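Local coordinates for protein acetyl-CoA C-acetyltransferase (Syntrophomonas wolfei subsp. wolfei, PDB 7N7Z) that probably catalyses the thiolase reaction, the reversible joining of two acetyl-CoA molecules into acetoacetyl-CoA with release of free CoA, at residues Val88-Asn91 and Met96-Thr99; Phe199-Val204 and Glu374-Gly379; Pro275-Val280 and Ser370-Leu375. One frame throughout, in Å; residues are numbered along the deposited sequence.

Contact 1: Val88-Asn91 and Met96-Thr99; sequences VSQN and MRAT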
ATOM      1  N   VAL B  88     -11.650 -22.424 -11.364  1.00 29.87           N
ATOM      2  CA  VAL B  88     -12.041 -21.984 -12.696  1.00 31.84           C
ATOM      3  C   VAL B  88     -12.688 -20.614 -12.586  1.00 34.64           C
ATOM      4  O   VAL B  88     -13.316 -20.278 -11.577  1.00 30.68           O
ATOM      5  CB  VAL B  88     -13.001 -22.992 -13.368  1.00 34.71           C
ATOM      6  CG1 VAL B  88     -14.155 -23.323 -12.439  1.00 35.40           C
ATOM      7  CG2 VAL B  88     -13.519 -22.458 -14.703  1.00 36.68           C
ATOM      8  N   SER B  89     -12.530 -19.820 -13.642  1.00 32.42           N
ATOM      9  CA  SER B  89     -13.140 -18.501 -13.711  1.00 35.68           C
ATOM     10  C   SER B  89     -13.631 -18.238 -15.125  1.00 35.74           C
ATOM     11  O   SER B  89     -12.870 -18.379 -16.088  1.00 32.41           O
ATOM     12  CB  SER B  89     -12.151 -17.407 -13.289  1.00 35.37           C
ATOM     13  OG  SER B  89     -12.767 -16.132 -13.337  1.00 42.45           O
ATOM     14  N   GLN B  90     -14.905 -17.879 -15.240  1.00 32.72           N
ATOM     15  CA  GLN B  90     -15.497 -17.328 -16.455  1.00 34.19           C
ATOM     16  C   GLN B  90     -16.357 -16.123 -16.086  1.00 40.00           C
ATOM     17  O   GLN B  90     -17.505 -15.980 -16.512  1.00 36.82           O
ATOM     18  CB  GLN B  90     -16.305 -18.385 -17.207  1.00 36.79           C
ATOM     19  CG  GLN B  90     -16.636 -18.000 -18.648  1.00 36.07           C
ATOM     20  CD  GLN B  90     -17.055 -19.187 -19.504  1.00 36.68           C
ATOM     21  OE1 GLN B  90     -16.527 -20.290 -19.361  1.00 34.33           O
ATOM     22  NE2 GLN B  90     -18.003 -18.960 -20.407  1.00 35.87           N
ATOM     23  N   ASN B  91     -15.784 -15.242 -15.262  1.00 41.65           N
ATOM     24  CA  ASN B  91     -16.477 -14.087 -14.699  1.00 43.45           C
ATOM     25  C   ASN B  91     -17.834 -14.496 -14.130  1.00 39.04           C
ATOM     26  O   ASN B  91     -17.895 -15.296 -13.190  1.00 38.55           O
ATOM     27  CB  ASN B  91     -16.612 -12.982 -15.754  1.00 41.97           C
ATOM     28  CG  ASN B  91     -15.374 -12.109 -15.841  1.00 45.77           C
ATOM     29  OD1 ASN B  91     -14.690 -11.878 -14.843  1.00 47.07           O
ATOM     30  ND2 ASN B  91     -15.082 -11.614 -17.038  1.00 44.28           N
ATOM     31  N   MET B  96     -21.128 -21.761 -13.530  1.00 29.09           N
ATOM     32  CA  MET B  96     -21.700 -22.600 -14.577  1.00 29.42           C
ATOM     33  C   MET B  96     -20.616 -23.312 -15.382  1.00 32.97           C
ATOM     34  O   MET B  96     -20.864 -24.400 -15.917  1.00 28.43           O
ATOM     35  CB  MET B  96     -22.589 -21.747 -15.488  1.00 28.06           C
ATOM     36  CG  MET B  96     -23.204 -22.501 -16.663  1.00 33.57           C
ATOM     37  SD  MET B  96     -24.811 -21.922 -17.279  1.00 36.11           S
ATOM     38  CE  MET B  96     -25.744 -21.652 -15.773  1.00 36.02           C
ATOM     39  N   ARG B  97     -19.415 -22.729 -15.470  1.00 27.40           N
ATOM     40  CA  ARG B  97     -18.304 -23.408 -16.133  1.00 27.69           C
ATOM     41  C   ARG B  97     -17.687 -24.469 -15.229  1.00 28.92           C
ATOM     42  O   ARG B  97     -17.291 -25.538 -15.706  1.00 30.11           O
ATOM     43  CB  ARG B  97     -17.238 -22.397 -16.567  1.00 33.34           C
ATOM     44  CG  ARG B  97     -16.163 -22.975 -17.493  1.00 31.95           C
ATOM     45  CD  ARG B  97     -16.748 -23.450 -18.823  1.00 34.36           C
ATOM     46  NE  ARG B  97     -15.763 -24.128 -19.660  1.00 38.05           N
ATOM     47  CZ  ARG B  97     -15.041 -23.539 -20.607  1.00 36.65           C
ATOM     48  NH1 ARG B  97     -15.142 -22.243 -20.852  1.00 36.07           N
ATOM     49  NH2 ARG B  97     -14.196 -24.273 -21.327  1.00 33.11           N
ATOM     50  N   ALA B  98     -17.588 -24.189 -13.927  1.00 24.60           N
ATOM     51  CA  ALA B  98     -17.200 -25.229 -12.981  1.00 30.79           C
ATOM     52  C   ALA B  98     -18.140 -26.422 -13.078  1.00 30.43           C
ATOM     53  O   ALA B  98     -17.704 -27.577 -13.014  1.00 32.12           O
ATOM     54  CB  ALA B  98     -17.190 -24.672 -11.557  1.00 30.19           C
ATOM     55  N   THR B  99     -19.438 -26.156 -13.236  1.00 28.52           N
ATOM     56  CA  THR B  99     -20.403 -27.236 -13.398  1.00 32.46           C
ATOM     57  C   THR B  99     -20.103 -28.057 -14.644  1.00 31.49           C
ATOM     58  O   THR B  99     -20.144 -29.292 -14.607  1.00 31.54           O
ATOM     59  CB  THR B  99     -21.819 -26.660 -13.462  1.00 26.99           C
ATOM     60  OG1 THR B  99     -22.133 -26.028 -12.214  1.00 30.38           O
ATOM     61  CG2 THR B  99     -22.837 -27.754 -13.746  1.00 27.72           C
TER
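V88 and A98 bring strand 84-89 and helix 94-107 to 6.1 Å between their CA atoms, and those of Q90 and R97, two residues on along the first segment and one back along the helix, stand 6.7 Å apart. V88, Q90 and R97 point across the gap; A98 does not, yet its methyl is met. V88 uses its two methyls separately. CG1 presses on A98, with V88 CG1 to A98 CB at 3.4 Å, tighter than normal carbon contact. CG2, anti to the backbone N, rests against the aliphatic base of R97, with V88 CG2 and R97 CG 3.9 Å apart.

Q90 and R97 form the polar half. R97 bends at its second torsion (chi2 63°), which folds the chain around Q90 OE1: R97 CD lies 3.2 Å from that oxygen and R97 NH1 donates to it over 2.8 Å. The bond is nearly straight at the hydrogen (163°). OE1 lies close to the guanidinium plane, at its edge, although the amide plane stands almost perpendicular, with the donor tilted 32° from the carbonyl plane. The other amide atom, Q90 NE2, bonds to S393 O, consistent with OE1 facing R97. R97 also forms salt bridges through NE to E100 and through NH2 to E54 of the second subunit, which probably balance its buried charge. A methionine in place of R97 would probably leave Q90 OE1 without its donor and E54 of the second subunit without its opposite charge.

V88 and S89 pair in an antiparallel ladder with a strand of that subunit, continuing the sheet across the interface. The tight strand-to-helix turn, with the predicted nucleophile C92 between the two segments, is consistent with the nucleophile-bearing turn after a strand in thiolases.

Contact 2: Phe199-Val204 and Glu374-Gly379; sequences FDREIV and ELERLG
R201 reaches from the loop after helix 176-196 to the last turns of helix 360-378, a surface bridge between the N- and C-terminal halves of the thiolase fold. The backbones stay well apart, 9.7 Å between the CA atoms of R201 and R377, so side chains span the gap. R201 does this with a chain bent at its third torsion (chi3 -63°), which turns the guanidinium to the helix.

Along the helix, E374 comes first. Its OE1 takes a hydrogen bond from a water over 2.9 Å, and the same water lies only 2.4 Å from R201 NH2, too short to be trusted, so a water link to R201 is doubtful. E374 OE2 is also bonded to H349 ND1, a second hold on the carboxylate.

E376 meets R201 directly. Its OE1 sits 2.7 Å from R201 NH1 at the guanidinium edge, near its plane. This is a salt bridge, but its hydrogen bond is weak, bent to 127° at the hydrogen, and the guanidinium and carboxylate planes are 41° apart. R201 NH1 also bonds to Y373 O, and NH2 to I198 O, so backbone carbonyls of both the helix and the loop side help to set the rotation of the group.

R377 contributes carbon to R201: R377 CB lies 3.5 Å from R201 NH2, approaching obliquely. Its own charged end turns away to E374, three residues back on the helix, which may ease the like charge of the two arginines. The grip within the helix is side-on, with R377 NE 3.3 Å from E374 OE1, met from above the carboxylate plane, and R377 NH2 2.6 Å from E374 OE2, met on the syn side.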
ATOM      1  N   PHE B 199     -37.141 -19.053  -0.631  1.00 36.89           N
ATOM      2  CA  PHE B 199     -35.736 -19.435  -0.709  1.00 37.03           C
ATOM      3  C   PHE B 199     -35.263 -20.228   0.502  1.00 35.05           C
ATOM      4  O   PHE B 199     -34.075 -20.555   0.583  1.00 35.28           O
ATOM      5  CB  PHE B 199     -34.857 -18.187  -0.861  1.00 36.53           C
ATOM      6  CG  PHE B 199     -35.164 -17.369  -2.084  1.00 32.16           C
ATOM      7  CD1 PHE B 199     -35.098 -17.933  -3.347  1.00 34.36           C
ATOM      8  CD2 PHE B 199     -35.510 -16.035  -1.968  1.00 36.06           C
ATOM      9  CE1 PHE B 199     -35.376 -17.181  -4.473  1.00 36.63           C
ATOM     10  CE2 PHE B 199     -35.789 -15.277  -3.091  1.00 39.34           C
ATOM     11  CZ  PHE B 199     -35.721 -15.851  -4.344  1.00 41.40           C
ATOM     12  N   ASP B 200     -36.156 -20.551   1.440  1.00 36.43           N
ATOM     13  CA  ASP B 200     -35.725 -21.199   2.676  1.00 37.84           C
ATOM     14  C   ASP B 200     -35.164 -22.591   2.414  1.00 35.39           C
ATOM     15  O   ASP B 200     -34.215 -23.019   3.083  1.00 34.36           O
ATOM     16  CB  ASP B 200     -36.891 -21.267   3.662  1.00 38.58           C
ATOM     17  CG  ASP B 200     -37.179 -19.930   4.317  1.00 42.35           C
ATOM     18  OD1 ASP B 200     -36.429 -18.964   4.057  1.00 44.01           O
ATOM     19  OD2 ASP B 200     -38.154 -19.842   5.091  1.00 45.55           O
ATOM     20  N   ARG B 201     -35.729 -23.314   1.445  1.00 32.74           N
ATOM     21  CA  ARG B 201     -35.279 -24.678   1.187  1.00 36.13           C
ATOM     22  C   ARG B 201     -33.846 -24.698   0.666  1.00 31.61           C
ATOM     23  O   ARG B 201     -33.010 -25.470   1.149  1.00 31.45           O
ATOM     24  CB  ARG B 201     -36.214 -25.362   0.191  1.00 35.76           C
ATOM     25  CG  ARG B 201     -37.636 -25.542   0.687  1.00 37.07           C
ATOM     26  CD  ARG B 201     -38.596 -25.757  -0.474  1.00 37.60           C
ATOM     27  NE  ARG B 201     -38.650 -24.594  -1.354  1.00 35.83           N
ATOM     28  CZ  ARG B 201     -38.803 -24.645  -2.671  1.00 39.53           C
ATOM     29  NH1 ARG B 201     -38.937 -25.796  -3.311  1.00 39.69           N
ATOM     30  NH2 ARG B 201     -38.821 -23.511  -3.365  1.00 39.32           N
ATOM     31  N   GLU B 202     -33.545 -23.856  -0.325  1.00 32.78           N
ATOM     32  CA  GLU B 202     -32.224 -23.878  -0.944  1.00 34.01           C
ATOM     33  C   GLU B 202     -31.158 -23.244  -0.061  1.00 30.86           C
ATOM     34  O   GLU B 202     -29.976 -23.588  -0.183  1.00 34.46           O
ATOM     35  CB  GLU B 202     -32.266 -23.159  -2.296  1.00 30.71           C
ATOM     36  CG  GLU B 202     -32.603 -21.678  -2.214  1.00 32.54           C
ATOM     37  CD  GLU B 202     -33.022 -21.103  -3.554  1.00 32.54           C
ATOM     38  OE1 GLU B 202     -34.109 -21.473  -4.044  1.00 31.07           O
ATOM     39  OE2 GLU B 202     -32.265 -20.280  -4.116  1.00 31.84           O
ATOM     40  N   ILE B 203     -31.541 -22.337   0.826  1.00 32.12           N
ATOM     41  CA  ILE B 203     -30.570 -21.582   1.605  1.00 34.23           C
ATOM     42  C   ILE B 203     -30.042 -22.439   2.745  1.00 30.98           C
ATOM     43  O   ILE B 203     -30.773 -23.244   3.335  1.00 31.11           O
ATOM     44  CB  ILE B 203     -31.199 -20.278   2.133  1.00 33.15           C
ATOM     45  CG1 ILE B 203     -31.089 -19.178   1.074  1.00 34.22           C
ATOM     46  CG2 ILE B 203     -30.532 -19.837   3.439  1.00 35.04           C
ATOM     47  CD1 ILE B 203     -31.796 -17.886   1.442  1.00 34.31           C
ATOM     48  N   VAL B 204     -28.759 -22.274   3.048  1.00 32.36           N
ATOM     49  CA  VAL B 204     -28.165 -22.731   4.297  1.00 32.97           C
ATOM     50  C   VAL B 204     -27.691 -21.489   5.042  1.00 33.27           C
ATOM     51  O   VAL B 204     -26.950 -20.687   4.471  1.00 34.68           O
ATOM     52  CB  VAL B 204     -26.998 -23.712   4.082  1.00 32.81           C
ATOM     53  CG1 VAL B 204     -25.934 -23.117   3.164  1.00 33.03           C
ATOM     54  CG2 VAL B 204     -26.391 -24.116   5.422  1.00 35.33           C
ATOM     55  N   GLU B 374     -37.171 -23.997  -7.770  1.00 36.18           N
ATOM     56  CA  GLU B 374     -38.420 -23.473  -8.310  1.00 34.70           C
ATOM     57  C   GLU B 374     -39.163 -24.549  -9.094  1.00 38.45           C
ATOM     58  O   GLU B 374     -40.394 -24.637  -9.024  1.00 37.42           O
ATOM     59  CB  GLU B 374     -38.149 -22.254  -9.190  1.00 37.35           C
ATOM     60  CG  GLU B 374     -39.410 -21.539  -9.659  1.00 39.01           C
ATOM     61  CD  GLU B 374     -40.140 -20.823  -8.535  1.00 39.03           C
ATOM     62  OE1 GLU B 374     -39.656 -20.863  -7.383  1.00 36.32           O
ATOM     63  OE2 GLU B 374     -41.199 -20.216  -8.806  1.00 36.67           O
ATOM     64  N   LEU B 375     -38.432 -25.377  -9.844  1.00 34.96           N
ATOM     65  CA  LEU B 375     -39.055 -26.539 -10.471  1.00 38.92           C
ATOM     66  C   LEU B 375     -39.729 -27.414  -9.421  1.00 39.21           C
ATOM     67  O   LEU B 375     -40.875 -27.846  -9.594  1.00 38.61           O
ATOM     68  CB  LEU B 375     -38.013 -27.350 -11.243  1.00 38.24           C
ATOM     69  CG  LEU B 375     -37.342 -26.723 -12.467  1.00 36.77           C
ATOM     70  CD1 LEU B 375     -36.400 -27.736 -13.104  1.00 34.63           C
ATOM     71  CD2 LEU B 375     -38.366 -26.234 -13.474  1.00 38.37           C
ATOM     72  N   GLU B 376     -39.028 -27.674  -8.316  1.00 35.78           N
ATOM     73  CA  GLU B 376     -39.569 -28.544  -7.278  1.00 40.28           C
ATOM     74  C   GLU B 376     -40.796 -27.926  -6.618  1.00 39.02           C
ATOM     75  O   GLU B 376     -41.752 -28.638  -6.289  1.00 35.39           O
ATOM     76  CB  GLU B 376     -38.489 -28.838  -6.235  1.00 39.37           C
ATOM     77  CG  GLU B 376     -38.802 -30.025  -5.332  1.00 44.51           C
ATOM     78  CD  GLU B 376     -39.407 -29.618  -3.998  1.00 47.83           C
ATOM     79  OE1 GLU B 376     -39.148 -28.486  -3.537  1.00 39.25           O
ATOM     80  OE2 GLU B 376     -40.148 -30.436  -3.410  1.00 49.11           O
ATOM     81  N   ARG B 377     -40.791 -26.606  -6.413  1.00 36.31           N
ATOM     82  CA  ARG B 377     -41.930 -25.965  -5.765  1.00 41.58           C
ATOM     83  C   ARG B 377     -43.160 -25.962  -6.663  1.00 38.94           C
ATOM     84  O   ARG B 377     -44.290 -26.007  -6.162  1.00 40.80           O
ATOM     85  CB  ARG B 377     -41.572 -24.533  -5.360  1.00 40.65           C
ATOM     86  CG  ARG B 377     -42.703 -23.785  -4.659  1.00 42.87           C
ATOM     87  CD  ARG B 377     -42.346 -22.322  -4.413  1.00 45.64           C
ATOM     88  NE  ARG B 377     -42.342 -21.536  -5.642  1.00 44.97           N
ATOM     89  CZ  ARG B 377     -43.349 -20.781  -6.063  1.00 49.25           C
ATOM     90  NH1 ARG B 377     -44.486 -20.702  -5.390  1.00 52.64           N
ATOM     91  NH2 ARG B 377     -43.212 -20.086  -7.189  1.00 45.56           N
ATOM     92  N   LEU B 378     -42.967 -25.912  -7.979  1.00 38.55           N
ATOM     93  CA  LEU B 378     -44.067 -25.870  -8.930  1.00 42.93           C
ATOM     94  C   LEU B 378     -44.360 -27.224  -9.563  1.00 42.53           C
ATOM     95  O   LEU B 378     -45.240 -27.312 -10.423  1.00 44.95           O
ATOM     96  CB  LEU B 378     -43.770 -24.845 -10.029  1.00 41.76           C
ATOM     97  CG  LEU B 378     -43.416 -23.440  -9.535  1.00 43.75           C
ATOM     98  CD1 LEU B 378     -43.203 -22.494 -10.707  1.00 41.36           C
ATOM     99  CD2 LEU B 378     -44.497 -22.909  -8.603  1.00 44.39           C
ATOM    100  N   GLY B 379     -43.653 -28.276  -9.157  1.00 40.95           N
ATOM    101  CA  GLY B 379     -43.880 -29.588  -9.735  1.00 44.59           C
ATOM    102  C   GLY B 379     -43.548 -29.684 -11.203  1.00 45.86           C
ATOM    103  O   GLY B 379     -44.094 -30.545 -11.900  1.00 44.55           O
TER
HETATM  104  O   HOH W   1     -38.210 -22.222  -5.298  1.00 36.02           O

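Contact 3: Pro275-Val280 and Ser370-Leu375; sequences PLMKLV and SMYYEL
M277 CE drives into a notch on helix 360-378 formed by the CB of Y372 and the terminal methyl of M371: M277 CE is 3.5 Å from Y372 CB and 3.7 Å from M371 CE. The methionine can probe this deeply because its chain is extended beyond CG (chi2 177°, chi3 170°). M371 instead bends at its third torsion, which brings its methyl back to M277 at the side of the notch. The sulfur approaches the Y372 ring obliquely, 5.3 Å from M277 SD to the ring centroid and 71° off the normal, a Met-aromatic contact.

At the ring's far end L276 supplies the second bump. L276 CB lies 3.7 Å from Y372 CE1, and L276 CD2 is 3.8 Å from Y372 OH, so the leucine lies against the phenol end while M277 fills in near its root. The side chains of L276 and Y372 cross at about a right angle.

W399 of strand 394-400 and M13 of strand 8-20 extend the packing, W399 against both methionines and M13 against M277 and Y372. With 277-285 lying between those two strands, this is helix-on-sheet packing in the layered alpha/beta architecture of the thiolase fold.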
ATOM      1  N   PRO B 275     -31.488 -38.876  -7.185  1.00 41.34           N
ATOM      2  CA  PRO B 275     -31.056 -37.850  -8.144  1.00 44.45           C
ATOM      3  C   PRO B 275     -32.116 -36.769  -8.291  1.00 42.64           C
ATOM      4  O   PRO B 275     -33.285 -37.058  -8.561  1.00 44.49           O
ATOM      5  CB  PRO B 275     -30.858 -38.635  -9.445  1.00 44.43           C
ATOM      6  CG  PRO B 275     -31.766 -39.809  -9.318  1.00 46.55           C
ATOM      7  CD  PRO B 275     -31.831 -40.147  -7.850  1.00 45.24           C
ATOM      8  N   LEU B 276     -31.699 -35.514  -8.109  1.00 40.19           N
ATOM      9  CA  LEU B 276     -32.645 -34.403  -8.148  1.00 38.32           C
ATOM     10  C   LEU B 276     -32.993 -34.006  -9.579  1.00 37.27           C
ATOM     11  O   LEU B 276     -34.164 -33.771  -9.890  1.00 37.23           O
ATOM     12  CB  LEU B 276     -32.076 -33.208  -7.384  1.00 39.19           C
ATOM     13  CG  LEU B 276     -31.532 -33.527  -5.988  1.00 38.45           C
ATOM     14  CD1 LEU B 276     -31.073 -32.265  -5.276  1.00 37.09           C
ATOM     15  CD2 LEU B 276     -32.581 -34.248  -5.165  1.00 43.56           C
ATOM     16  N   MET B 277     -31.998 -33.919 -10.459  1.00 38.73           N
ATOM     17  CA  MET B 277     -32.263 -33.651 -11.865  1.00 37.01           C
ATOM     18  C   MET B 277     -31.046 -34.068 -12.677  1.00 36.46           C
ATOM     19  O   MET B 277     -29.958 -34.289 -12.137  1.00 33.54           O
ATOM     20  CB  MET B 277     -32.619 -32.178 -12.099  1.00 36.59           C
ATOM     21  CG  MET B 277     -31.527 -31.193 -11.745  1.00 40.41           C
ATOM     22  SD  MET B 277     -32.016 -29.499 -12.130  1.00 42.08           S
ATOM     23  CE  MET B 277     -30.705 -28.574 -11.337  1.00 38.33           C
ATOM     24  N   LYS B 278     -31.249 -34.180 -13.986  1.00 37.68           N
ATOM     25  CA  LYS B 278     -30.253 -34.717 -14.903  1.00 37.62           C
ATOM     26  C   LYS B 278     -29.777 -33.625 -15.849  1.00 35.67           C
ATOM     27  O   LYS B 278     -30.593 -32.910 -16.442  1.00 34.11           O
ATOM     28  CB  LYS B 278     -30.828 -35.888 -15.704  1.00 40.15           C
ATOM     29  CG  LYS B 278     -30.053 -36.216 -16.975  1.00 41.70           C
ATOM     30  CD  LYS B 278     -30.319 -37.641 -17.448  1.00 44.68           C
ATOM     31  CE  LYS B 278     -31.808 -37.915 -17.557  1.00 49.69           C
ATOM     32  NZ  LYS B 278     -32.116 -39.170 -18.299  1.00 50.32           N
ATOM     33  N   LEU B 279     -28.460 -33.506 -15.991  1.00 36.86           N
ATOM     34  CA  LEU B 279     -27.888 -32.583 -16.960  1.00 35.95           C
ATOM     35  C   LEU B 279     -28.356 -32.941 -18.363  1.00 35.83           C
ATOM     36  O   LEU B 279     -28.173 -34.074 -18.819  1.00 36.46           O
ATOM     37  CB  LEU B 279     -26.362 -32.625 -16.879  1.00 37.26           C
ATOM     38  CG  LEU B 279     -25.600 -31.761 -17.886  1.00 35.28           C
ATOM     39  CD1 LEU B 279     -25.881 -30.283 -17.655  1.00 37.54           C
ATOM     40  CD2 LEU B 279     -24.109 -32.044 -17.800  1.00 37.68           C
ATOM     41  N   VAL B 280     -28.964 -31.977 -19.045  1.00 34.83           N
ATOM     42  CA  VAL B 280     -29.395 -32.141 -20.429  1.00 36.36           C
ATOM     43  C   VAL B 280     -28.393 -31.524 -21.393  1.00 40.05           C
ATOM     44  O   VAL B 280     -27.993 -32.150 -22.374  1.00 43.88           O
ATOM     45  CB  VAL B 280     -30.802 -31.532 -20.627  1.00 40.70           C
ATOM     46  CG1 VAL B 280     -31.245 -31.678 -22.077  1.00 43.36           C
ATOM     47  CG2 VAL B 280     -31.809 -32.184 -19.686  1.00 41.58           C
ATOM     48  N   SER B 370     -31.279 -22.169  -7.751  1.00 33.43           N
ATOM     49  CA  SER B 370     -32.610 -21.578  -7.649  1.00 32.40           C
ATOM     50  C   SER B 370     -33.544 -22.144  -8.709  1.00 34.26           C
ATOM     51  O   SER B 370     -34.729 -22.372  -8.440  1.00 34.83           O
ATOM     52  CB  SER B 370     -32.516 -20.059  -7.771  1.00 31.79           C
ATOM     53  OG  SER B 370     -31.843 -19.505  -6.655  1.00 30.63           O
ATOM     54  N   MET B 371     -33.030 -22.382  -9.917  1.00 33.40           N
ATOM     55  CA  MET B 371     -33.847 -22.981 -10.965  1.00 34.45           C
ATOM     56  C   MET B 371     -34.465 -24.289 -10.487  1.00 33.84           C
ATOM     57  O   MET B 371     -35.684 -24.479 -10.566  1.00 36.23           O
ATOM     58  CB  MET B 371     -33.002 -23.214 -12.220  1.00 37.21           C
ATOM     59  CG  MET B 371     -33.758 -23.858 -13.380  1.00 39.08           C
ATOM     60  SD  MET B 371     -32.657 -24.660 -14.560  1.00 41.70           S
ATOM     61  CE  MET B 371     -32.210 -26.122 -13.635  1.00 35.61           C
ATOM     62  N   TYR B 372     -33.635 -25.205  -9.982  1.00 34.71           N
ATOM     63  CA  TYR B 372     -34.148 -26.499  -9.545  1.00 35.99           C
ATOM     64  C   TYR B 372     -35.244 -26.333  -8.499  1.00 35.52           C
ATOM     65  O   TYR B 372     -36.348 -26.870  -8.646  1.00 33.70           O
ATOM     66  CB  TYR B 372     -33.023 -27.362  -8.975  1.00 36.72           C
ATOM     67  CG  TYR B 372     -33.555 -28.462  -8.083  1.00 37.34           C
ATOM     68  CD1 TYR B 372     -34.109 -29.614  -8.627  1.00 35.37           C
ATOM     69  CD2 TYR B 372     -33.531 -28.338  -6.699  1.00 34.75           C
ATOM     70  CE1 TYR B 372     -34.609 -30.616  -7.822  1.00 38.15           C
ATOM     71  CE2 TYR B 372     -34.034 -29.336  -5.884  1.00 38.78           C
ATOM     72  CZ  TYR B 372     -34.570 -30.473  -6.451  1.00 39.39           C
ATOM     73  OH  TYR B 372     -35.072 -31.470  -5.646  1.00 41.42           O
ATOM     74  N   TYR B 373     -34.951 -25.604  -7.422  1.00 35.03           N
ATOM     75  CA  TYR B 373     -35.898 -25.512  -6.318  1.00 35.51           C
ATOM     76  C   TYR B 373     -37.196 -24.829  -6.727  1.00 37.17           C
ATOM     77  O   TYR B 373     -38.230 -25.063  -6.092  1.00 36.03           O
ATOM     78  CB  TYR B 373     -35.250 -24.784  -5.142  1.00 34.19           C
ATOM     79  CG  TYR B 373     -34.435 -25.703  -4.263  1.00 35.12           C
ATOM     80  CD1 TYR B 373     -35.050 -26.519  -3.322  1.00 35.21           C
ATOM     81  CD2 TYR B 373     -33.053 -25.770  -4.384  1.00 35.14           C
ATOM     82  CE1 TYR B 373     -34.311 -27.366  -2.521  1.00 34.91           C
ATOM     83  CE2 TYR B 373     -32.306 -26.612  -3.585  1.00 35.56           C
ATOM     84  CZ  TYR B 373     -32.940 -27.409  -2.657  1.00 36.27           C
ATOM     85  OH  TYR B 373     -32.201 -28.251  -1.859  1.00 37.78           O
ATOM     86  N   GLU B 374     -37.171 -23.997  -7.770  1.00 36.18           N
ATOM     87  CA  GLU B 374     -38.420 -23.473  -8.310  1.00 34.70           C
ATOM     88  C   GLU B 374     -39.163 -24.549  -9.094  1.00 38.45           C
ATOM     89  O   GLU B 374     -40.394 -24.637  -9.024  1.00 37.42           O
ATOM     90  CB  GLU B 374     -38.149 -22.254  -9.190  1.00 37.35           C
ATOM     91  CG  GLU B 374     -39.410 -21.539  -9.659  1.00 39.01           C
ATOM     92  CD  GLU B 374     -40.140 -20.823  -8.535  1.00 39.03           C
ATOM     93  OE1 GLU B 374     -39.656 -20.863  -7.383  1.00 36.32           O
ATOM     94  OE2 GLU B 374     -41.199 -20.216  -8.806  1.00 36.67           O
ATOM     95  N   LEU B 375     -38.432 -25.377  -9.844  1.00 34.96           N
ATOM     96  CA  LEU B 375     -39.055 -26.539 -10.471  1.00 38.92           C
ATOM     97  C   LEU B 375     -39.729 -27.414  -9.421  1.00 39.21           C
ATOM     98  O   LEU B 375     -40.875 -27.846  -9.594  1.00 38.61           O
ATOM     99  CB  LEU B 375     -38.013 -27.350 -11.243  1.00 38.24           C
ATOM    100  CG  LEU B 375     -37.342 -26.723 -12.467  1.00 36.77           C
ATOM    101  CD1 LEU B 375     -36.400 -27.736 -13.104  1.00 34.63           C
ATOM    102  CD2 LEU B 375     -38.366 -26.234 -13.474  1.00 38.37           C
TER

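Contacts 1 and 3 are buried and both reach the large mixed sheet, yet they differ in chemistry: contact 1 combines a methyl contact with a buried charge linked to the second subunit, whereas contact 3 is carbon and sulfur packing within one chain. Contact 2 lies at the surface and works through one weakly hydrogen-bonded salt bridge across the segments, beside a second within the helix. It shares helix 360-378 with contact 3, and the two touch: E202 OE2 is 2.7 Å from S370 OG, a probable hydrogen bond. Their centres are about 10 Å apart. Contact 1 lies farther off, about 18 Å from contact 3 and about 23 Å from contact 2, centre to centre.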